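Local coordinates for penicillin-binding protein A (Mycobacterium tuberculosis, PDB 3UN7) that probably cross-links peptidoglycan strands of the cell wall as a penicillin-binding D,D-transpeptidase with a serine nucleophile, and takes part in regulating cell length, at residues Gly238-Pro241 and Thr242-Leu245; Arg360-Pro364 and Gln365-Lys369; Gly385-Pro388 and Gly389-Ile392. One frame throughout, in Å; residues are numbered along the deposited sequence.

Contact 1. Residues Gly238-Pro241 and Thr242-Leu245; sequences GDEP and TVSL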
loop_
_atom_site.group_PDB
_atom_site.type_symbol
_atom_site.label_atom_id
_atom_site.label_comp_id
_atom_site.label_asym_id
_atom_site.label_seq_id
_atom_site.Cartn_x
_atom_site.Cartn_y
_atom_site.Cartn_z
ATOM N N GLY A 238 19.509 -4.776 -24.663
ATOM C CA GLY A 238 20.714 -4.018 -25.024
ATOM C C GLY A 238 21.162 -4.378 -26.432
ATOM O O GLY A 238 20.489 -5.155 -27.126
ATOM N N ASP A 239 22.308 -3.831 -26.841
ATOM C CA ASP A 239 22.879 -4.056 -28.175
ATOM C C ASP A 239 23.775 -5.301 -28.223
ATOM O O ASP A 239 24.685 -5.389 -29.052
ATOM C CB ASP A 239 23.707 -2.836 -28.613
ATOM C CG ASP A 239 23.013 -1.511 -28.329
ATOM O OD1 ASP A 239 22.643 -0.827 -29.305
ATOM O OD2 ASP A 239 22.833 -1.149 -27.141
ATOM N N GLU A 240 23.539 -6.238 -27.308
ATOM C CA GLU A 240 24.251 -7.510 -27.274
ATOM C C GLU A 240 23.202 -8.618 -27.336
ATOM O O GLU A 240 22.031 -8.356 -27.060
ATOM C CB GLU A 240 25.072 -7.638 -25.982
ATOM C CG GLU A 240 26.082 -6.528 -25.748
ATOM C CD GLU A 240 25.417 -5.274 -25.205
ATOM O OE1 GLU A 240 25.563 -4.205 -25.834
ATOM O OE2 GLU A 240 24.722 -5.370 -24.170
ATOM N N PRO A 241 23.602 -9.840 -27.728
ATOM C CA PRO A 241 22.675 -10.991 -27.680
ATOM C C PRO A 241 22.059 -11.231 -26.295
ATOM O O PRO A 241 20.884 -11.589 -26.194
ATOM C CB PRO A 241 23.564 -12.176 -28.076
ATOM C CG PRO A 241 24.667 -11.562 -28.903
ATOM C CD PRO A 241 24.915 -10.209 -28.294
ATOM N N THR A 242 22.850 -11.037 -25.240
ATOM C CA THR A 242 22.390 -11.264 -23.865
ATOM C C THR A 242 22.741 -10.082 -22.965
ATOM O O THR A 242 23.517 -9.214 -23.361
ATOM C CB THR A 242 23.001 -12.553 -23.284
ATOM O OG1 THR A 242 24.424 -12.423 -23.241
ATOM C CG2 THR A 242 22.627 -13.777 -24.144
ATOM N N VAL A 243 22.149 -10.038 -21.766
ATOM C CA VAL A 243 22.530 -9.060 -20.740
ATOM C C VAL A 243 22.575 -9.754 -19.382
ATOM O O VAL A 243 21.944 -10.793 -19.192
ATOM C CB VAL A 243 21.555 -7.848 -20.644
ATOM C CG1 VAL A 243 21.697 -6.908 -21.869
ATOM C CG2 VAL A 243 20.124 -8.312 -20.454
ATOM N N SER A 244 23.326 -9.172 -18.452
ATOM C CA SER A 244 23.384 -9.683 -17.091
ATOM C C SER A 244 22.021 -9.535 -16.419
ATOM O O SER A 244 21.255 -8.629 -16.750
ATOM C CB SER A 244 24.444 -8.929 -16.289
ATOM O OG SER A 244 24.021 -7.597 -16.013
ATOM N N LEU A 245 21.729 -10.428 -15.475
ATOM C CA LEU A 245 20.553 -10.304 -14.621
ATOM C C LEU A 245 20.474 -8.891 -14.027
ATOM O O LEU A 245 19.415 -8.282 -14.058
ATOM C CB LEU A 245 20.577 -11.377 -13.517
ATOM C CG LEU A 245 19.360 -11.631 -12.612
ATOM C CD1 LEU A 245 19.392 -13.063 -12.072
ATOM C CD2 LEU A 245 19.333 -10.649 -11.475
#

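Contact 2. Residues Arg360-Pro364 and Gln365-Lys369; sequences RAVSP and QVAAK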
loop_
_atom_site.group_PDB
_atom_site.type_symbol
_atom_site.label_atom_id
_atom_site.label_comp_id
_atom_site.label_asym_id
_atom_site.label_seq_id
_atom_site.Cartn_x
_atom_site.Cartn_y
_atom_site.Cartn_z
ATOM N N ARG A 360 10.852 -14.066 8.254
ATOM C CA ARG A 360 11.983 -13.774 7.386
ATOM C C ARG A 360 11.652 -14.258 5.975
ATOM O O ARG A 360 11.444 -15.457 5.749
ATOM C CB ARG A 360 13.290 -14.410 7.876
ATOM C CG ARG A 360 14.440 -14.170 6.902
ATOM C CD ARG A 360 15.814 -14.581 7.430
ATOM N NE ARG A 360 16.400 -13.592 8.338
ATOM C CZ ARG A 360 16.895 -12.404 7.975
ATOM N NH1 ARG A 360 17.412 -11.609 8.904
ATOM N NH2 ARG A 360 16.883 -12.004 6.701
ATOM N N ALA A 361 11.602 -13.314 5.033
ATOM C CA ALA A 361 11.255 -13.630 3.653
ATOM C C ALA A 361 12.469 -14.124 2.882
ATOM O O ALA A 361 12.367 -15.003 2.028
ATOM C CB ALA A 361 10.676 -12.406 2.971
ATOM N N VAL A 362 13.617 -13.549 3.202
ATOM C CA VAL A 362 14.798 -13.684 2.371
ATOM C C VAL A 362 16.011 -13.453 3.280
ATOM O O VAL A 362 15.908 -12.741 4.284
ATOM C CB VAL A 362 14.672 -12.655 1.196
ATOM C CG1 VAL A 362 15.486 -11.376 1.432
ATOM C CG2 VAL A 362 14.943 -13.301 -0.109
ATOM N N SER A 363 17.146 -14.079 2.954
ATOM C CA SER A 363 18.360 -13.958 3.758
ATOM C C SER A 363 18.862 -12.509 3.714
ATOM O O SER A 363 18.470 -11.756 2.815
ATOM C CB SER A 363 19.432 -14.894 3.210
ATOM O OG SER A 363 19.851 -14.459 1.932
ATOM N N PRO A 364 19.709 -12.101 4.679
ATOM C CA PRO A 364 20.261 -10.743 4.623
ATOM C C PRO A 364 21.066 -10.486 3.350
ATOM O O PRO A 364 21.085 -9.361 2.839
ATOM C CB PRO A 364 21.178 -10.684 5.848
ATOM C CG PRO A 364 20.599 -11.699 6.793
ATOM C CD PRO A 364 20.186 -12.822 5.872
ATOM N N GLN A 365 21.710 -11.535 2.842
ATOM C CA GLN A 365 22.511 -11.444 1.629
ATOM C C GLN A 365 21.631 -11.150 0.413
ATOM O O GLN A 365 21.972 -10.305 -0.420
ATOM C CB GLN A 365 23.326 -12.731 1.405
ATOM C CG GLN A 365 24.414 -13.016 2.451
ATOM C CD GLN A 365 23.859 -13.369 3.837
ATOM O OE1 GLN A 365 22.802 -14.001 3.970
ATOM N NE2 GLN A 365 24.584 -12.960 4.880
ATOM N N VAL A 366 20.507 -11.847 0.313
ATOM C CA VAL A 366 19.582 -11.626 -0.793
ATOM C C VAL A 366 18.950 -10.233 -0.677
ATOM O O VAL A 366 18.889 -9.497 -1.663
ATOM C CB VAL A 366 18.549 -12.777 -0.914
ATOM C CG1 VAL A 366 17.495 -12.467 -1.972
ATOM C CG2 VAL A 366 19.275 -14.091 -1.275
ATOM N N ALA A 367 18.550 -9.857 0.538
ATOM C CA ALA A 367 18.013 -8.523 0.812
ATOM C C ALA A 367 18.971 -7.441 0.333
ATOM O O ALA A 367 18.549 -6.499 -0.323
ATOM C CB ALA A 367 17.734 -8.352 2.303
ATOM N N ALA A 368 20.257 -7.589 0.657
ATOM C CA ALA A 368 21.287 -6.653 0.185
ATOM C C ALA A 368 21.455 -6.654 -1.340
ATOM O O ALA A 368 21.631 -5.603 -1.946
ATOM C CB ALA A 368 22.616 -6.921 0.868
ATOM N N LYS A 369 21.405 -7.828 -1.964
ATOM C CA LYS A 369 21.553 -7.884 -3.411
ATOM C C LYS A 369 20.368 -7.166 -4.043
ATOM O O LYS A 369 20.547 -6.354 -4.932
ATOM C CB LYS A 369 21.674 -9.332 -3.923
ATOM C CG LYS A 369 23.059 -9.959 -3.744
ATOM C CD LYS A 369 23.071 -11.441 -4.166
ATOM C CE LYS A 369 24.488 -12.014 -4.234
ATOM N NZ LYS A 369 25.228 -11.958 -2.931
#

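Contact 3. Residues Gly385-Pro388 and Gly389-Ile392; sequences GAIP and GVQI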
loop_
_atom_site.group_PDB
_atom_site.type_symbol
_atom_site.label_atom_id
_atom_site.label_comp_id
_atom_site.label_asym_id
_atom_site.label_seq_id
_atom_site.Cartn_x
_atom_site.Cartn_y
_atom_site.Cartn_z
ATOM N N GLY A 385 11.937 14.720 -8.863
ATOM C CA GLY A 385 11.706 14.735 -7.426
ATOM C C GLY A 385 12.774 14.059 -6.588
ATOM O O GLY A 385 12.575 13.856 -5.396
ATOM N N ALA A 386 13.907 13.719 -7.204
ATOM C CA ALA A 386 15.061 13.176 -6.480
ATOM C C ALA A 386 15.413 14.106 -5.318
ATOM O O ALA A 386 15.228 15.308 -5.413
ATOM C CB ALA A 386 16.258 13.018 -7.420
ATOM N N ILE A 387 15.908 13.532 -4.227
ATOM C CA ILE A 387 16.199 14.281 -3.012
ATOM C C ILE A 387 17.709 14.341 -2.804
ATOM O O ILE A 387 18.354 13.297 -2.671
ATOM C CB ILE A 387 15.527 13.625 -1.765
ATOM C CG1 ILE A 387 14.038 13.357 -2.023
ATOM C CG2 ILE A 387 15.724 14.499 -0.524
ATOM C CD1 ILE A 387 13.438 12.196 -1.211
ATOM N N PRO A 388 18.285 15.562 -2.801
ATOM C CA PRO A 388 19.714 15.748 -2.530
ATOM C C PRO A 388 20.184 15.017 -1.270
ATOM O O PRO A 388 19.639 15.235 -0.185
ATOM C CB PRO A 388 19.832 17.261 -2.322
ATOM C CG PRO A 388 18.746 17.824 -3.159
ATOM C CD PRO A 388 17.610 16.845 -3.082
ATOM N N GLY A 389 21.177 14.144 -1.432
ATOM C CA GLY A 389 21.801 13.447 -0.303
ATOM C C GLY A 389 20.966 12.301 0.235
ATOM O O GLY A 389 21.166 11.851 1.366
ATOM N N VAL A 390 20.006 11.846 -0.562
ATOM C CA VAL A 390 19.184 10.717 -0.172
ATOM C C VAL A 390 19.181 9.700 -1.300
ATOM O O VAL A 390 18.725 9.971 -2.421
ATOM C CB VAL A 390 17.738 11.123 0.249
ATOM C CG1 VAL A 390 16.843 9.895 0.347
ATOM C CG2 VAL A 390 17.742 11.859 1.595
ATOM N N GLN A 391 19.731 8.535 -0.990
ATOM C CA GLN A 391 19.783 7.424 -1.923
ATOM C C GLN A 391 18.501 6.607 -1.796
ATOM O O GLN A 391 18.144 6.159 -0.705
ATOM C CB GLN A 391 20.999 6.547 -1.619
ATOM C CG GLN A 391 21.291 5.511 -2.672
ATOM C CD GLN A 391 22.454 4.616 -2.293
ATOM O OE1 GLN A 391 22.476 4.021 -1.208
ATOM N NE2 GLN A 391 23.427 4.508 -3.189
ATOM N N ILE A 392 17.818 6.421 -2.916
ATOM C CA ILE A 392 16.533 5.723 -2.920
ATOM C C ILE A 392 16.729 4.409 -3.664
ATOM O O ILE A 392 17.383 4.392 -4.708
ATOM C CB ILE A 392 15.440 6.564 -3.626
ATOM C CG1 ILE A 392 15.148 7.843 -2.847
ATOM C CG2 ILE A 392 14.140 5.760 -3.815
ATOM C CD1 ILE A 392 14.190 8.797 -3.567
HETATM O O HOH W 1 17.134 10.973 -4.234
#

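Contact 1. Residues Gly238-Pro241 and Thr242-Leu245
The carboxylate of E240 meets the isopropyl group of V243 through one oxygen: E240 OE2 stands 4.1 Å from V243 CG1, and the two side chains cross at about a right angle. CG of E240 lies beside its own backbone N (chi1 -57°), and the chain then bends at chi2 (79°), which brings OE2 to the V243 side of the loop. The stem of the same side chain also packs against the backbone, E240 CB lying 3.4 Å from T242 O. G238 N approaches V243 CG1 at 4.1 Å, so this methyl lies loosely near both. At the junction itself, T242 CG2 lies 3.4 Å from P241 C. Here the chain enters the short strand 242-244, which pairs antiparallel with strand 213-215 through the backbone of V243 and L214; bonding of P241 with A216 extends the pairing by one residue, and T242 OG1 adds a side-chain bond to Q213 NE2. S244 then acts as N-cap of helix 245-251, its OG taking the backbone N of E247. That helix leads into the SxN motif of the transpeptidase fold, whose central residue, C253, is joined by a disulfide to C237, the residue just before G238.

Contact 2. Residues Arg360-Pro364 and Gln365-Lys369
V362 and V366 meet where the chain, extended at V362 and S363, bends abruptly into helix 364-379. V362 has a psi of 151°, and P364 opens the continuous run of helical angles. Two backbone bonds close the first turns: A367 N gives to S363 O at 3.0 Å, almost straight, and A368 N gives to P364 O at 2.9 Å.

S363 is the N-cap. Its OG sits between its own backbone N and carbonyl carbon (chi1 67°), a position from which S363 OG reaches forward and accepts from V366 N at 3.1 Å with an N-H...O angle of 161°. The same hydroxyl oxygen is flanked by V366 CG2. Beneath the cap the two branches of V362 divide their work. V362 CG1 rests against A367 CB at 3.9 Å, and this pairing of the residue before the cap with the fourth residue after it is a hydrophobic staple. V362 CG2 stands 3.3 Å from V366 CG1, with the side chains crossing at about a right angle; so close an approach goes with an unstaggered V362 torsion, which suggests strain or local uncertainty, and its exact value is doubtful. Over the outer side of the turn, Q365 bends at chi2 and lies alongside the P364 ring, Q365 OE1 3.4 Å from P364 CD.

R360 braces the approach to the cap: R360 NH2 gives to V362 O at 2.7 Å, in the carbonyl plane, and also to G330 O, linking this loop to the chain ahead of strand 332-334. Chemically, the contact joins polar and apolar capping at one helix start. The hydroxyl satisfies an N-H in the first turn, where the i-4 carbonyl, that of V362, lies outside the helix and is taken by R360, while the staple packs hydrocarbon against the buried side of the turn.

Contact 3. Residues Gly385-Pro388 and Gly389-Ile392
A type II beta turn from I387 to V390 reverses the chain between helix 364-379 and strand 393-399, an edge strand of the five-stranded antiparallel sheet of the transpeptidase domain; in this family that strand carries the KTG motif. The two corner residues are P388 and G389. P388 has the restricted phi that a proline ring imposes, and G389 adopts a positive phi of 77°, the conformation the second corner of a type II turn requires. V390 N closes the turn on I387 O at 3.0 Å. This bond is bent, with an N-H...O angle of 144°, and the donor lies above the carbonyl plane.

One step further from the corner, the backbones of the same two residues stand too far apart for a direct bond, and a water fills the interval. It accepts from I387 N at 2.8 Å and bonds to V390 O at 2.6 Å, probably as donor, so the end residues of the turn are coupled once directly and once through solvent.

The side chains of I387 and V390 leave the turn side by side, pointing the same way. I387 CB and V390 CB are 3.9 Å apart and the CG2 methyls touch as well, forming a small apolar ridge that packs on helix 446-458: I387 meets I454 and E455, and V390 meets L458. V390 also touches A418 of strand 411-418. I392, buried deeper between that strand and the helix, meets Y414 and A416 on one and R451 on the other. With CG1 of I387 beside its own backbone N (chi1 -50°), the branch extends to bring I387 CD1 within 4.2 Å of I392 CD1.

All three are local contacts at junctions of the transpeptidase domain, and none touches another: the nearest atoms of contacts 1 and 2 are about 8 Å apart, those of contacts 2 and 3 about 10 Å. Contacts 1 and 3 are largely at the surface, whereas contact 2 is partly buried. Contacts 2 and 3 bear on the same helix, 364-379, one at its start and the other following its end. Their chemistry differs accordingly: 385-392 relies on a turn bond, a bridging water and apolar side chains against other elements, 360-369 on capping and a hydrophobic staple, and 238-245 on van der Waals touches, its polar bonds going to neighbouring segments.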